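Local coordinates for protein xyloglucan-specific endo-beta-1,4-glucanase (Uncultured bacterium, PDB 4W88) that probably hydrolyses internal beta-1,4-glucosidic bonds of the xyloglucan backbone, as a family 5 glycoside hydrolase of the plant cell wall-degrading kind, at residues 217-225 with 265-273. The protein carries 1 engineered substitution. Residues are numbered along the deposited sequence; the frame is centred on the assembly and turned at random.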
# COMPACT_ATOMS: atom_id res chain seq x y z
N ASN A 217 -0.44 -18.25 -3.73
CA ASN A 217 0.56 -17.25 -3.35
C ASN A 217 0.10 -15.81 -3.53
O ASN A 217 0.84 -14.95 -4.05
CB ASN A 217 1.90 -17.50 -4.05
CG ASN A 217 2.53 -18.79 -3.55
OD1 ASN A 217 2.75 -18.97 -2.39
ND2 ASN A 217 2.81 -19.69 -4.45
N ILE A 218 -1.08 -15.56 -2.97
CA ILE A 218 -1.65 -14.24 -2.97
C ILE A 218 -1.98 -13.77 -1.58
O ILE A 218 -2.08 -14.55 -0.60
CB ILE A 218 -2.87 -14.14 -3.91
CG1 ILE A 218 -4.05 -14.97 -3.41
CG2 ILE A 218 -2.48 -14.51 -5.30
CD1 ILE A 218 -4.91 -14.28 -2.35
N ALA A 219 -2.16 -12.45 -1.48
CA ALA A 219 -2.74 -11.83 -0.27
C ALA A 219 -3.68 -10.73 -0.73
O ALA A 219 -3.59 -10.27 -1.87
CB ALA A 219 -1.63 -11.25 0.66
N VAL A 220 -4.54 -10.31 0.18
CA VAL A 220 -5.49 -9.25 -0.04
C VAL A 220 -5.10 -7.99 0.80
O VAL A 220 -4.91 -8.09 2.02
CB VAL A 220 -6.92 -9.65 0.30
CG1 VAL A 220 -7.87 -8.46 0.07
CG2 VAL A 220 -7.32 -10.87 -0.55
N ALA A 221 -4.94 -6.86 0.11
CA ALA A 221 -4.59 -5.59 0.67
C ALA A 221 -5.88 -4.76 0.87
O ALA A 221 -6.80 -4.71 0.00
CB ALA A 221 -3.63 -4.84 -0.23
N LEU A 222 -5.89 -4.13 2.04
CA LEU A 222 -6.89 -3.14 2.46
C LEU A 222 -6.22 -1.92 3.00
O LEU A 222 -5.13 -2.00 3.51
CB LEU A 222 -7.87 -3.77 3.50
CG LEU A 222 -8.54 -5.02 3.00
CD1 LEU A 222 -9.19 -5.70 4.16
CD2 LEU A 222 -9.57 -4.76 1.86
N HIS A 223 -6.93 -0.78 2.98
CA HIS A 223 -6.48 0.40 3.66
C HIS A 223 -7.52 0.78 4.70
O HIS A 223 -8.68 0.92 4.37
CB HIS A 223 -6.30 1.58 2.72
CG HIS A 223 -5.21 1.40 1.72
ND1 HIS A 223 -4.99 2.27 0.65
CD2 HIS A 223 -4.24 0.47 1.64
CE1 HIS A 223 -3.95 1.85 -0.02
NE2 HIS A 223 -3.47 0.78 0.57
N THR A 224 -7.07 0.92 5.95
CA THR A 224 -7.96 1.09 7.05
C THR A 224 -7.45 2.16 7.98
O THR A 224 -6.83 1.89 9.04
CB THR A 224 -8.30 -0.19 7.82
OG1 THR A 224 -7.12 -0.87 8.24
CG2 THR A 224 -9.11 -1.07 7.00
N TYR A 225 -7.68 3.37 7.57
CA TYR A 225 -7.36 4.55 8.43
C TYR A 225 -8.52 4.84 9.41
O TYR A 225 -9.16 5.92 9.36
CB TYR A 225 -7.15 5.76 7.56
CG TYR A 225 -5.90 5.76 6.66
CD1 TYR A 225 -5.92 5.23 5.33
CD2 TYR A 225 -4.75 6.43 7.06
CE1 TYR A 225 -4.79 5.32 4.52
CE2 TYR A 225 -3.63 6.56 6.23
CZ TYR A 225 -3.67 6.02 4.92
OH TYR A 225 -2.57 6.18 4.14
N ILE A 265 -7.43 -16.69 4.24
CA ILE A 265 -6.90 -15.86 3.17
C ILE A 265 -5.98 -14.78 3.80
O ILE A 265 -6.42 -14.04 4.72
CB ILE A 265 -8.04 -15.16 2.37
CG1 ILE A 265 -9.16 -16.08 1.83
CG2 ILE A 265 -7.41 -14.34 1.23
CD1 ILE A 265 -8.64 -17.23 1.06
N PRO A 266 -4.70 -14.71 3.36
CA PRO A 266 -3.82 -13.71 3.90
C PRO A 266 -4.32 -12.28 3.63
O PRO A 266 -4.74 -11.98 2.51
CB PRO A 266 -2.48 -13.97 3.16
CG PRO A 266 -2.50 -15.42 2.90
CD PRO A 266 -3.95 -15.67 2.54
N VAL A 267 -4.27 -11.45 4.67
CA VAL A 267 -4.61 -10.05 4.60
C VAL A 267 -3.46 -9.19 5.08
O VAL A 267 -2.79 -9.51 6.08
CB VAL A 267 -5.85 -9.73 5.46
CG1 VAL A 267 -6.18 -8.25 5.43
CG2 VAL A 267 -6.98 -10.48 4.88
N VAL A 268 -3.22 -8.12 4.33
CA VAL A 268 -2.18 -7.13 4.64
C VAL A 268 -2.82 -5.72 4.58
O VAL A 268 -3.48 -5.36 3.61
CB VAL A 268 -0.96 -7.16 3.64
CG1 VAL A 268 0.11 -6.22 4.23
CG2 VAL A 268 -0.39 -8.51 3.50
N ILE A 269 -2.66 -4.94 5.65
CA ILE A 269 -3.06 -3.53 5.65
C ILE A 269 -1.92 -2.67 5.07
O ILE A 269 -0.98 -2.34 5.79
CB ILE A 269 -3.51 -3.03 7.03
CG1 ILE A 269 -4.57 -3.97 7.64
CG2 ILE A 269 -3.94 -1.62 6.92
CD1 ILE A 269 -5.85 -4.13 6.84
N THR A 270 -2.01 -2.30 3.78
CA THR A 270 -0.90 -1.69 3.14
C THR A 270 -0.79 -0.21 3.36
O THR A 270 0.24 0.39 3.01
CB THR A 270 -0.78 -2.09 1.64
OG1 THR A 270 -1.97 -1.69 0.92
CG2 THR A 270 -0.56 -3.60 1.52
N GLU A 271 -1.84 0.40 3.94
CA GLU A 271 -1.75 1.79 4.45
C GLU A 271 -2.70 1.96 5.63
O GLU A 271 -3.83 1.47 5.64
CB GLU A 271 -2.15 2.84 3.41
CG GLU A 271 -1.23 3.05 2.22
CD GLU A 271 -1.75 4.08 1.27
OE1 GLU A 271 -2.49 5.01 1.74
OE2 GLU A 271 -1.37 4.05 0.08
N THR A 272 -2.17 2.64 6.64
CA THR A 272 -2.91 3.21 7.74
C THR A 272 -2.01 4.26 8.40
O THR A 272 -0.86 4.49 7.99
CB THR A 272 -3.36 2.12 8.74
OG1 THR A 272 -4.30 2.69 9.71
CG2 THR A 272 -2.16 1.50 9.43
N GLY A 273 -2.54 4.94 9.42
CA GLY A 273 -1.81 6.00 10.11
C GLY A 273 -2.79 7.05 10.62
O GLY A 273 -4.00 6.96 10.36
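Val220 and Val267, Ala221 and Val268, and Leu222 and Ile269 pair in parallel where strands 218-223 and 267-272, the sixth and seventh of the eight-stranded TIM barrel, lie side by side. This is the tightly packed part. Val220 N gives to Pro266 O at 2.9 Å. The rung from Thr270 N to Leu222 O is the most bent, 138° at the hydrogen. Branched apolar residues suit the outer face: Leu222 CD1 meets Val267 CG1, and helix 246-261 covers Val220, Leu222 and Val267. Inside the barrel, small Ala221 lets its CB pack 3.7 Å from Thr270 CG2.

Beyond this the next backbone bond, Thr224 N to Glu271 O, stretches to 3.3 Å, and polar side chains take over beside the sugar-binding cleft. Thr270 OG1, held between backbone N and carbonyl carbon (chi1 60°), lies in the plane of the His223 ring and accepts the NE2 hydrogen bond at 2.9 Å. Histidine suits the place by offering two nitrogens and a flat face: ND1 bonds Glu149, a glycan-pocket residue, while Thr270 OG1 also bonds Glu145, which fixes the ring's rotation. Glu271 CB makes a CH-pi contact over the ring centre, 3.6 Å from the centroid, and the carboxylate stacks at 24° to the ring. Its OE2 pairs with Arg59 and bonds a bound Tris molecule. The Thr272 hydroxyl rises above the carbonyl plane of Thr224 to bond its O. Tyr225, which lines the glycan pocket, brings both a ring face for Thr272 CA and a hydroxyl, whose OH reaches the anti side of Glu271 OE1 at 2.7 Å.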